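Local coordinates for protein GCN5-related N-acetyltransferase (PDB 2OZG) that binds coenzyme A and, as a GCN5-related N-acetyltransferase, probably transfers acetyl groups to amines, with aminoglycosides as possible substrates, at residues Y215-T223 and F245-I256; S153-L161 and L201-K209. All blocks are in the same frame, centred on the assembly; numbering follows the deposited sequence. Where two conformers were deposited one is given.

Contact 1: residues Y215-T223 and F245-I256. With COA (coenzyme A), chain C.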
loop_
_atom_site.group_PDB
_atom_site.type_symbol
_atom_site.label_atom_id
_atom_site.label_comp_id
_atom_site.label_asym_id
_atom_site.label_seq_id
_atom_site.Cartn_x
_atom_site.Cartn_y
_atom_site.Cartn_z
ATOM N N TYR A 215 -17.451 -18.529 26.841
ATOM C CA TYR A 215 -16.650 -19.354 25.969
ATOM C C TYR A 215 -16.047 -18.525 24.827
ATOM O O TYR A 215 -16.416 -17.331 24.623
ATOM C CB TYR A 215 -17.484 -20.569 25.481
ATOM C CG TYR A 215 -18.616 -20.257 24.496
ATOM C CD1 TYR A 215 -18.341 -19.919 23.190
ATOM C CD2 TYR A 215 -19.956 -20.399 24.853
ATOM C CE1 TYR A 215 -19.383 -19.620 22.265
ATOM C CE2 TYR A 215 -20.972 -20.163 23.939
ATOM C CZ TYR A 215 -20.691 -19.771 22.651
ATOM O OH TYR A 215 -21.750 -19.583 21.767
ATOM N N ILE A 216 -15.046 -19.106 24.166
ATOM C CA ILE A 216 -14.437 -18.476 22.978
ATOM C C ILE A 216 -14.170 -19.559 21.950
ATOM O O ILE A 216 -13.620 -20.632 22.280
ATOM C CB ILE A 216 -13.088 -17.768 23.286
ATOM C CG1 ILE A 216 -13.163 -16.965 24.573
ATOM C CG2 ILE A 216 -12.660 -16.917 22.113
ATOM C CD1 ILE A 216 -11.842 -16.272 24.988
ATOM N N ILE A 217 -14.551 -19.261 20.704
ATOM C CA ILE A 217 -14.330 -20.123 19.551
ATOM C C ILE A 217 -13.559 -19.311 18.513
ATOM O O ILE A 217 -14.009 -18.223 18.138
ATOM C CB ILE A 217 -15.621 -20.596 18.907
ATOM C CG1 ILE A 217 -16.484 -21.316 19.924
ATOM C CG2 ILE A 217 -15.261 -21.532 17.724
ATOM C CD1 ILE A 217 -17.887 -21.613 19.443
ATOM N N PHE A 218 -12.428 -19.859 18.048
ATOM C CA PHE A 218 -11.561 -19.126 17.177
ATOM C C PHE A 218 -10.701 -19.959 16.273
ATOM O O PHE A 218 -10.568 -21.191 16.426
ATOM C CB PHE A 218 -10.760 -18.141 18.031
ATOM C CG PHE A 218 -9.680 -18.793 18.908
ATOM C CD1 PHE A 218 -8.417 -19.044 18.384
ATOM C CD2 PHE A 218 -9.930 -19.148 20.228
ATOM C CE1 PHE A 218 -7.428 -19.671 19.134
ATOM C CE2 PHE A 218 -8.910 -19.723 21.005
ATOM C CZ PHE A 218 -7.659 -19.967 20.434
ATOM N N THR A 219 -10.145 -19.286 15.283
ATOM C CA THR A 219 -9.165 -19.865 14.372
ATOM C C THR A 219 -7.948 -18.927 14.370
ATOM O O THR A 219 -8.017 -17.789 14.862
ATOM C CB THR A 219 -9.676 -20.002 12.901
ATOM O OG1 THR A 219 -10.087 -18.726 12.415
ATOM C CG2 THR A 219 -10.825 -20.987 12.784
ATOM N N GLN A 220 -6.823 -19.408 13.879
ATOM C CA GLN A 220 -5.635 -18.594 13.814
ATOM C C GLN A 220 -5.085 -18.841 12.437
ATOM O O GLN A 220 -5.207 -19.949 11.926
ATOM C CB GLN A 220 -4.564 -19.112 14.774
ATOM C CG GLN A 220 -4.979 -19.357 16.183
ATOM C CD GLN A 220 -3.774 -19.759 16.999
ATOM O OE1 GLN A 220 -3.077 -20.755 16.683
ATOM N NE2 GLN A 220 -3.485 -18.974 18.009
ATOM N N GLU A 221 -4.353 -17.876 11.908
ATOM C CA GLU A 221 -3.694 -18.059 10.624
ATOM C C GLU A 221 -2.597 -17.057 10.488
ATOM O O GLU A 221 -2.591 -16.050 11.178
ATOM C CB GLU A 221 -4.681 -17.891 9.455
ATOM C CG GLU A 221 -5.494 -16.617 9.513
ATOM C CD GLU A 221 -6.490 -16.487 8.349
ATOM O OE1 GLU A 221 -6.042 -16.620 7.197
ATOM O OE2 GLU A 221 -7.702 -16.254 8.606
ATOM N N ARG A 222 -1.674 -17.347 9.571
ATOM C CA ARG A 222 -0.604 -16.437 9.197
ATOM C C ARG A 222 -0.917 -15.940 7.801
ATOM O O ARG A 222 -1.189 -16.746 6.913
ATOM C CB ARG A 222 0.733 -17.133 9.153
ATOM C CG ARG A 222 1.177 -17.549 10.508
ATOM C CD ARG A 222 2.657 -17.973 10.499
ATOM N NE ARG A 222 3.046 -18.303 11.860
ATOM C CZ ARG A 222 3.342 -17.408 12.798
ATOM N NH1 ARG A 222 3.352 -16.104 12.531
ATOM N NH2 ARG A 222 3.638 -17.810 14.017
ATOM N N THR A 223 -0.880 -14.624 7.614
ATOM C CA THR A 223 -1.165 -14.004 6.317
ATOM C C THR A 223 0.087 -13.280 5.829
ATOM O O THR A 223 1.177 -13.485 6.391
ATOM C CB THR A 223 -2.342 -13.015 6.451
ATOM O OG1 THR A 223 -1.902 -11.810 7.098
ATOM C CG2 THR A 223 -3.502 -13.670 7.240
ATOM N N PHE A 245 -11.498 -13.374 29.407
ATOM C CA PHE A 245 -11.459 -13.318 27.965
ATOM C C PHE A 245 -10.282 -12.481 27.475
ATOM O O PHE A 245 -9.444 -12.943 26.707
ATOM C CB PHE A 245 -12.793 -12.691 27.557
ATOM C CG PHE A 245 -12.956 -12.373 26.099
ATOM C CD1 PHE A 245 -13.496 -13.307 25.220
ATOM C CD2 PHE A 245 -12.721 -11.069 25.620
ATOM C CE1 PHE A 245 -13.728 -12.957 23.842
ATOM C CE2 PHE A 245 -12.904 -10.744 24.284
ATOM C CZ PHE A 245 -13.444 -11.694 23.397
ATOM N N TRP A 246 -10.219 -11.246 27.947
ATOM C CA TRP A 246 -9.170 -10.345 27.558
ATOM C C TRP A 246 -7.833 -10.842 27.997
ATOM O O TRP A 246 -6.899 -10.678 27.262
ATOM C CB TRP A 246 -9.358 -8.934 28.109
ATOM C CG TRP A 246 -10.370 -8.094 27.357
ATOM C CD1 TRP A 246 -11.468 -7.491 27.880
ATOM C CD2 TRP A 246 -10.368 -7.779 25.953
ATOM N NE1 TRP A 246 -12.180 -6.811 26.886
ATOM C CE2 TRP A 246 -11.522 -6.993 25.695
ATOM C CE3 TRP A 246 -9.539 -8.124 24.882
ATOM C CZ2 TRP A 246 -11.828 -6.527 24.436
ATOM C CZ3 TRP A 246 -9.855 -7.633 23.594
ATOM C CH2 TRP A 246 -10.978 -6.876 23.387
ATOM N N THR A 247 -7.703 -11.343 29.226
ATOM C CA THR A 247 -6.428 -11.905 29.694
ATOM C C THR A 247 -5.942 -13.020 28.769
ATOM O O THR A 247 -4.779 -13.059 28.365
ATOM C CB THR A 247 -6.526 -12.460 31.128
ATOM O OG1 THR A 247 -6.885 -11.410 32.022
ATOM C CG2 THR A 247 -5.207 -13.030 31.588
ATOM N N PHE A 248 -6.852 -13.912 28.393
ATOM C CA PHE A 248 -6.485 -15.039 27.549
ATOM C C PHE A 248 -5.934 -14.529 26.181
ATOM O O PHE A 248 -4.859 -14.901 25.710
ATOM C CB PHE A 248 -7.721 -15.901 27.436
ATOM C CG PHE A 248 -7.586 -17.109 26.513
ATOM C CD1 PHE A 248 -6.938 -18.236 26.929
ATOM C CD2 PHE A 248 -8.147 -17.087 25.251
ATOM C CE1 PHE A 248 -6.820 -19.358 26.090
ATOM C CE2 PHE A 248 -8.014 -18.198 24.389
ATOM C CZ PHE A 248 -7.362 -19.332 24.828
ATOM N N ILE A 249 -6.665 -13.620 25.583
ATOM C CA ILE A 249 -6.294 -13.025 24.331
ATOM C C ILE A 249 -4.988 -12.243 24.444
ATOM O O ILE A 249 -4.147 -12.374 23.575
ATOM C CB ILE A 249 -7.409 -12.131 23.842
ATOM C CG1 ILE A 249 -8.645 -12.981 23.564
ATOM C CG2 ILE A 249 -7.017 -11.418 22.596
ATOM C CD1 ILE A 249 -9.890 -12.120 23.343
ATOM N N ALA A 250 -4.828 -11.442 25.504
ATOM C CA ALA A 250 -3.578 -10.661 25.731
ATOM C C ALA A 250 -2.424 -11.625 25.814
ATOM O O ALA A 250 -1.310 -11.313 25.408
ATOM C CB ALA A 250 -3.642 -9.878 27.027
ATOM N N ASN A 251 -2.695 -12.845 26.298
ATOM C CA ASN A 251 -1.638 -13.827 26.413
ATOM C C ASN A 251 -1.199 -14.487 25.104
ATOM O O ASN A 251 -0.338 -15.322 25.105
ATOM C CB ASN A 251 -1.926 -14.829 27.561
ATOM C CG ASN A 251 -1.596 -14.251 28.911
ATOM O OD1 ASN A 251 -0.707 -13.415 29.029
ATOM N ND2 ASN A 251 -2.302 -14.676 29.926
ATOM N N HIS A 252 -1.788 -14.084 23.994
ATOM C CA HIS A 252 -1.372 -14.549 22.665
ATOM C C HIS A 252 -0.420 -13.551 21.960
ATOM O O HIS A 252 0.010 -13.801 20.830
ATOM C CB HIS A 252 -2.577 -14.728 21.741
ATOM C CG HIS A 252 -3.356 -15.981 21.986
ATOM N ND1 HIS A 252 -4.225 -16.116 23.038
ATOM C CD2 HIS A 252 -3.388 -17.157 21.316
ATOM C CE1 HIS A 252 -4.770 -17.322 22.999
ATOM N NE2 HIS A 252 -4.283 -17.972 21.961
ATOM N N ARG A 253 -0.015 -12.523 22.671
ATOM C CA ARG A 253 0.737 -11.422 22.098
ATOM C C ARG A 253 2.074 -11.791 21.517
ATOM O O ARG A 253 2.537 -11.148 20.597
ATOM C CB ARG A 253 0.911 -10.311 23.098
ATOM C CG ARG A 253 1.873 -10.565 24.200
ATOM C CD ARG A 253 1.739 -9.480 25.257
ATOM N NE ARG A 253 2.552 -9.790 26.445
ATOM C CZ ARG A 253 2.162 -10.509 27.507
ATOM N NH1 ARG A 253 0.933 -11.031 27.615
ATOM N NH2 ARG A 253 3.024 -10.702 28.500
ATOM N N SER A 254 2.711 -12.829 22.021
ATOM C CA SER A 254 3.986 -13.162 21.418
ATOM C C SER A 254 3.836 -13.945 20.122
ATOM O O SER A 254 4.816 -13.994 19.383
ATOM C CB SER A 254 4.846 -13.953 22.359
ATOM O OG SER A 254 4.241 -15.229 22.592
ATOM N N GLN A 255 2.657 -14.603 19.949
ATOM C CA GLN A 255 2.336 -15.476 18.793
ATOM C C GLN A 255 1.412 -14.875 17.728
ATOM O O GLN A 255 1.390 -15.341 16.592
ATOM C CB GLN A 255 1.760 -16.894 19.211
ATOM C CG GLN A 255 0.489 -17.051 20.140
ATOM C CD GLN A 255 -0.432 -18.314 19.805
ATOM O OE1 GLN A 255 -0.800 -18.563 18.629
ATOM N NE2 GLN A 255 -0.843 -19.065 20.854
ATOM N N ILE A 256 0.642 -13.871 18.122
ATOM C CA ILE A 256 -0.433 -13.299 17.301
ATOM C C ILE A 256 -0.317 -11.775 17.243
ATOM O O ILE A 256 -0.398 -11.142 18.237
ATOM C CB ILE A 256 -1.768 -13.646 17.934
ATOM C CG1 ILE A 256 -2.002 -15.169 17.961
ATOM C CG2 ILE A 256 -2.947 -12.940 17.240
ATOM C CD1 ILE A 256 -2.002 -15.784 16.550
HETATM N N1A COA C . 5.980 -10.952 25.969
HETATM C C2A COA C . 6.852 -10.507 26.893
HETATM N N3A COA C . 7.127 -11.204 28.014
HETATM C C4A COA C . 6.503 -12.388 28.231
HETATM C C5A COA C . 5.584 -12.882 27.310
HETATM C C6A COA C . 5.331 -12.123 26.150
HETATM N N6A COA C . 4.466 -12.505 25.185
HETATM N N7A COA C . 5.141 -14.057 27.817
HETATM C C8A COA C . 5.760 -14.276 29.004
HETATM N N9A COA C . 6.592 -13.249 29.242
HETATM C C1B COA C . 7.501 -13.009 30.403
HETATM C C2B COA C . 6.742 -12.483 31.620
HETATM O O2B COA C . 6.577 -11.046 31.594
HETATM C C3B COA C . 7.572 -13.017 32.781
HETATM O O3B COA C . 8.476 -12.040 33.315
HETATM P P3B COA C . 8.094 -11.220 34.672
HETATM O O7A COA C . 8.356 -12.221 35.785
HETATM O O8A COA C . 9.001 -9.996 34.605
HETATM O O9A COA C . 6.610 -10.890 34.560
HETATM C C4B COA C . 8.333 -14.225 32.240
HETATM O O4B COA C . 8.186 -14.205 30.814
HETATM C C5B COA C . 7.811 -15.545 32.811
HETATM O O5B COA C . 6.462 -15.742 32.361
HETATM P P1A COA C . 5.756 -17.205 32.231
HETATM O O1A COA C . 6.736 -18.280 32.639
HETATM O O2A COA C . 4.411 -17.126 32.955
HETATM O O3A COA C . 5.440 -17.266 30.628
HETATM P P2A COA C . 4.162 -18.042 29.955
HETATM O O4A COA C . 4.027 -19.371 30.703
HETATM O O5A COA C . 2.974 -17.083 29.976
HETATM O O6A COA C . 4.692 -18.282 28.396
HETATM C CBP COA C . 4.667 -18.149 25.828
HETATM C CCP COA C . 3.909 -18.126 27.173
HETATM C CDP COA C . 5.855 -19.086 26.034
HETATM C CEP COA C . 5.272 -16.756 25.673
HETATM C CAP COA C . 3.679 -18.643 24.675
HETATM O OAP COA C . 3.891 -20.046 24.299
HETATM C C9P COA C . 3.465 -17.879 23.339
HETATM O O9P COA C . 2.641 -16.818 23.242
HETATM N N8P COA C . 3.981 -18.258 22.152
HETATM C C7P COA C . 4.897 -19.298 21.680
HETATM C C6P COA C . 5.978 -18.455 21.022
HETATM C C5P COA C . 7.191 -18.328 21.931
HETATM O O5P COA C . 7.070 -18.015 23.114
HETATM N N4P COA C . 8.394 -18.542 21.378
HETATM C C3P COA C . 9.687 -18.450 22.050
HETATM C C2P COA C . 10.703 -18.913 21.030
HETATM S S1P COA C . 10.545 -20.721 20.722
HETATM O O HOH W 1 3.662 -14.092 14.977
#
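Ile216 meets helix 239-250 through its outermost methyl: CD1 lies 3.4 Å from CD1 of Phe245 and also reaches Phe248 CD2. Phe218 continues the row, its CE2 coming to the edge of the Phe248 ring, near that ring's plane, at 3.8 Å from CE2. With CG anti to the backbone N (chi1 176°), the Phe248 ring presents its edge to Phe218 CE2. Farther along, Gln220 NE2 sits at the His252 ring edge, 3.8 Å from CD2, and touches Ile256.

His252 is positioned in turn by its ND1, which donates to Phe248 O (3.0 Å) nearly in the imidazole plane, while its CE1 lies over one face of the Phe248 ring, offset toward the rim. Water bridges Arg222 NH1 to Gln255 O. Arg253 NH1 binds Ala250 O at 3.2 Å and also Asn251 OD1, and N6A of coenzyme A lies over one guanidinium face, near the rim. Cutting Arg253 back to alanine is likely to uncover that side of the adenine and leave Asn251 OD1 without this donor.

Backbone amides of the second subunit, including Gly93 and Gly95, bind the coenzyme. Strand 215-222 and helix 245-250, axes 10.4 Å apart and crossing at -35°, form a helix-on-sheet layer of a GNAT-family domain, edged by a neighbour's cofactor site.

Contact 2: residues S153-L161 and L201-K209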
loop_
_atom_site.group_PDB
_atom_site.type_symbol
_atom_site.label_atom_id
_atom_site.label_comp_id
_atom_site.label_asym_id
_atom_site.label_seq_id
_atom_site.Cartn_x
_atom_site.Cartn_y
_atom_site.Cartn_z
ATOM N N SER A 153 -9.299 -14.062 36.423
ATOM C CA SER A 153 -10.240 -14.422 37.453
ATOM C C SER A 153 -10.672 -15.892 37.344
ATOM O O SER A 153 -10.795 -16.589 38.336
ATOM C CB SER A 153 -11.496 -13.555 37.248
ATOM O OG SER A 153 -11.178 -12.188 37.112
ATOM N N LEU A 154 -10.931 -16.327 36.109
ATOM C CA LEU A 154 -11.474 -17.650 35.786
ATOM C C LEU A 154 -10.540 -18.359 34.833
ATOM O O LEU A 154 -9.858 -17.711 34.028
ATOM C CB LEU A 154 -12.843 -17.516 35.091
ATOM C CG LEU A 154 -13.881 -16.717 35.864
ATOM C CD1 LEU A 154 -15.149 -16.636 35.094
ATOM C CD2 LEU A 154 -14.131 -17.322 37.232
ATOM N N PRO A 155 -10.437 -19.692 34.975
ATOM C CA PRO A 155 -9.633 -20.441 34.067
ATOM C C PRO A 155 -10.324 -20.692 32.754
ATOM O O PRO A 155 -11.538 -20.626 32.664
ATOM C CB PRO A 155 -9.463 -21.790 34.771
ATOM C CG PRO A 155 -10.549 -21.922 35.645
ATOM C CD PRO A 155 -10.939 -20.529 36.069
ATOM N N LEU A 156 -9.519 -21.020 31.766
ATOM C CA LEU A 156 -9.994 -21.422 30.468
ATOM C C LEU A 156 -9.595 -22.864 30.268
ATOM O O LEU A 156 -8.552 -23.283 30.749
ATOM C CB LEU A 156 -9.428 -20.549 29.349
ATOM C CG LEU A 156 -10.262 -19.283 29.217
ATOM C CD1 LEU A 156 -9.665 -18.221 30.048
ATOM C CD2 LEU A 156 -10.371 -18.885 27.789
ATOM N N GLU A 157 -10.440 -23.586 29.550
ATOM C CA GLU A 157 -10.301 -25.001 29.311
ATOM C C GLU A 157 -10.659 -25.334 27.867
ATOM O O GLU A 157 -11.718 -24.975 27.442
ATOM C CB GLU A 157 -11.282 -25.726 30.211
ATOM C CG GLU A 157 -11.120 -27.215 30.179
ATOM C CD GLU A 157 -12.244 -27.958 30.903
ATOM O OE1 GLU A 157 -13.100 -27.297 31.548
ATOM O OE2 GLU A 157 -12.266 -29.197 30.807
ATOM N N PRO A 158 -9.766 -26.017 27.116
ATOM C CA PRO A 158 -10.151 -26.403 25.777
ATOM C C PRO A 158 -11.151 -27.536 25.830
ATOM O O PRO A 158 -11.002 -28.430 26.624
ATOM C CB PRO A 158 -8.843 -26.890 25.176
ATOM C CG PRO A 158 -8.063 -27.445 26.398
ATOM C CD PRO A 158 -8.376 -26.433 27.436
ATOM N N VAL A 159 -12.199 -27.443 25.032
ATOM C CA VAL A 159 -13.259 -28.414 24.988
ATOM C C VAL A 159 -13.636 -28.630 23.539
ATOM O O VAL A 159 -13.297 -27.832 22.675
ATOM C CB VAL A 159 -14.488 -27.940 25.769
ATOM C CG1 VAL A 159 -14.122 -27.756 27.256
ATOM C CG2 VAL A 159 -15.023 -26.626 25.180
ATOM N N VAL A 160 -14.361 -29.703 23.272
ATOM C CA VAL A 160 -14.812 -29.961 21.920
ATOM C C VAL A 160 -16.128 -29.221 21.719
ATOM O O VAL A 160 -17.004 -29.262 22.608
ATOM C CB VAL A 160 -15.058 -31.461 21.689
ATOM C CG1 VAL A 160 -15.608 -31.692 20.277
ATOM C CG2 VAL A 160 -13.782 -32.234 21.917
ATOM N N LEU A 161 -16.262 -28.556 20.565
ATOM C CA LEU A 161 -17.478 -27.831 20.223
ATOM C C LEU A 161 -18.609 -28.729 19.751
ATOM O O LEU A 161 -19.715 -28.646 20.289
ATOM C CB LEU A 161 -17.217 -26.787 19.127
ATOM C CG LEU A 161 -18.417 -26.012 18.559
ATOM C CD1 LEU A 161 -19.149 -25.256 19.657
ATOM C CD2 LEU A 161 -18.028 -25.028 17.383
ATOM N N LEU A 201 -9.714 -25.528 14.612
ATOM C CA LEU A 201 -10.737 -24.808 15.307
ATOM C C LEU A 201 -10.418 -24.934 16.779
ATOM O O LEU A 201 -10.202 -26.037 17.300
ATOM C CB LEU A 201 -12.091 -25.438 15.019
ATOM C CG LEU A 201 -13.296 -24.674 15.554
ATOM C CD1 LEU A 201 -13.454 -23.293 14.884
ATOM C CD2 LEU A 201 -14.532 -25.487 15.354
ATOM N N TYR A 202 -10.372 -23.812 17.463
ATOM C CA TYR A 202 -10.100 -23.814 18.895
ATOM C C TYR A 202 -11.389 -23.349 19.600
ATOM O O TYR A 202 -12.083 -22.397 19.165
ATOM C CB TYR A 202 -8.910 -22.874 19.183
ATOM C CG TYR A 202 -7.651 -23.323 18.519
ATOM C CD1 TYR A 202 -6.876 -24.350 19.083
ATOM C CD2 TYR A 202 -7.245 -22.788 17.319
ATOM C CE1 TYR A 202 -5.750 -24.804 18.471
ATOM C CE2 TYR A 202 -6.087 -23.255 16.676
ATOM C CZ TYR A 202 -5.341 -24.236 17.266
ATOM O OH TYR A 202 -4.205 -24.697 16.654
ATOM N N SER A 203 -11.704 -24.019 20.678
ATOM C CA SER A 203 -12.893 -23.757 21.501
ATOM C C SER A 203 -12.507 -23.915 22.975
ATOM O O SER A 203 -11.917 -24.932 23.370
ATOM C CB SER A 203 -13.926 -24.830 21.207
ATOM O OG SER A 203 -14.395 -24.725 19.914
ATOM N N TYR A 204 -12.822 -22.917 23.787
ATOM C CA TYR A 204 -12.505 -22.933 25.201
ATOM C C TYR A 204 -13.745 -22.498 25.944
ATOM O O TYR A 204 -14.468 -21.634 25.461
ATOM C CB TYR A 204 -11.403 -21.874 25.473
ATOM C CG TYR A 204 -10.026 -22.315 25.036
ATOM C CD1 TYR A 204 -9.656 -22.292 23.695
ATOM C CD2 TYR A 204 -9.076 -22.715 25.968
ATOM C CE1 TYR A 204 -8.434 -22.684 23.310
ATOM C CE2 TYR A 204 -7.814 -23.138 25.579
ATOM C CZ TYR A 204 -7.513 -23.144 24.258
ATOM O OH TYR A 204 -6.248 -23.513 23.888
ATOM N N LEU A 205 -13.934 -23.052 27.119
ATOM C CA LEU A 205 -14.938 -22.607 28.079
ATOM C C LEU A 205 -14.187 -21.706 29.041
ATOM O O LEU A 205 -13.007 -21.956 29.351
ATOM C CB LEU A 205 -15.532 -23.739 28.901
ATOM C CG LEU A 205 -16.352 -24.790 28.142
ATOM C CD1 LEU A 205 -16.868 -25.912 29.101
ATOM C CD2 LEU A 205 -17.507 -24.195 27.282
ATOM N N ILE A 206 -14.875 -20.653 29.487
ATOM C CA ILE A 206 -14.374 -19.732 30.490
ATOM C C ILE A 206 -15.143 -20.017 31.759
ATOM O O ILE A 206 -16.365 -19.954 31.772
ATOM C CB ILE A 206 -14.656 -18.254 30.114
ATOM C CG1 ILE A 206 -14.000 -17.923 28.789
ATOM C CG2 ILE A 206 -14.087 -17.321 31.182
ATOM C CD1 ILE A 206 -14.429 -16.634 28.160
ATOM N N GLY A 207 -14.426 -20.342 32.819
ATOM C CA GLY A 207 -15.015 -20.557 34.120
ATOM C C GLY A 207 -14.362 -21.644 34.904
ATOM O O GLY A 207 -13.520 -22.403 34.364
ATOM N N ASP A 208 -14.684 -21.686 36.205
ATOM C CA ASP A 208 -14.210 -22.785 37.037
ATOM C C ASP A 208 -14.935 -24.014 36.506
ATOM O O ASP A 208 -15.932 -23.891 35.765
ATOM C CB ASP A 208 -14.487 -22.594 38.537
ATOM C CG ASP A 208 -13.715 -21.439 39.140
ATOM O OD1 ASP A 208 -12.508 -21.296 38.861
ATOM O OD2 ASP A 208 -14.326 -20.670 39.914
ATOM N N LYS A 209 -14.392 -25.181 36.868
ATOM C CA LYS A 209 -14.913 -26.481 36.443
ATOM C C LYS A 209 -16.378 -26.589 36.799
ATOM O O LYS A 209 -16.757 -26.301 37.941
ATOM C CB LYS A 209 -14.139 -27.643 37.119
#
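Pro158 lies over one face of the Tyr204 ring, its CB 4.2 Å from the ring centroid and 22° off the normal, which meets the geometry of a CH-pi contact. The ring stands on the same side of the strand pair as Leu156 and Ile206. Those two run side by side and point the same way, and Leu156 CD2 is 3.9 Å from Ile206 CG1. Leu156 crosses Tyr204 at about a right angle, its CD2 touching the tyrosine CB. With CG anti to the carbonyl carbon (chi1 -76°), the Tyr204 ring is swung beside its own backbone N, where Pro158 lies against it. Near Gly207, Leu154 CB rests on the glycine CA, while its CD1 approaches Ile206 CG2.

On the reverse side, Val159 and Leu205 also cross near a right angle; CG2 of the valine packs 3.7 Å from Leu205 CG, and Phe167 and Ile166 of helix 165-177 lie against this pair.

Backbone hydrogen bonds set the register of these side chains. Glu157 and Leu205 form the antiparallel hydrogen-bonded pair, with N to O distances of 3.0 Å both from Glu157 N to Leu205 O and from Leu205 N to Glu157 O. Val159 N donates to Ser203 O at one end; at the other, Gly207 N meets Pro155 O at 2.9 Å and 176°, almost straight. At the backbone angles of Gly207 a CB would be jammed against the carbonyl O of Ile206.

Side chains thus join the segments by apolar packing and backbones by hydrogen bonds, whereas the Tyr204 hydroxyl bonds to Gln29 and Glu90 of the second subunit, tying strand 202-206 to the subunit interface.

The centres of contacts 1 and 2 lie about 13 Å apart. Both segments of contact 2 precede those of contact 1 in the chain, and strand 202-206 of the former is followed directly by strand 211-222 of the latter. These neighbours pair antiparallel, with probable backbone hydrogen bonds from Phe218 N to Tyr202 O (2.8 Å) and from Tyr204 N to Ile216 O. Strand 156-158 therefore extends the sheet that helix 239-250 covers. Phe248 links the two layers, its CG lying 3.5 Å from Leu156 CD2. Both contacts touch the second subunit, so this part of the fold contributes to the assembly as well as to the chain's own packing.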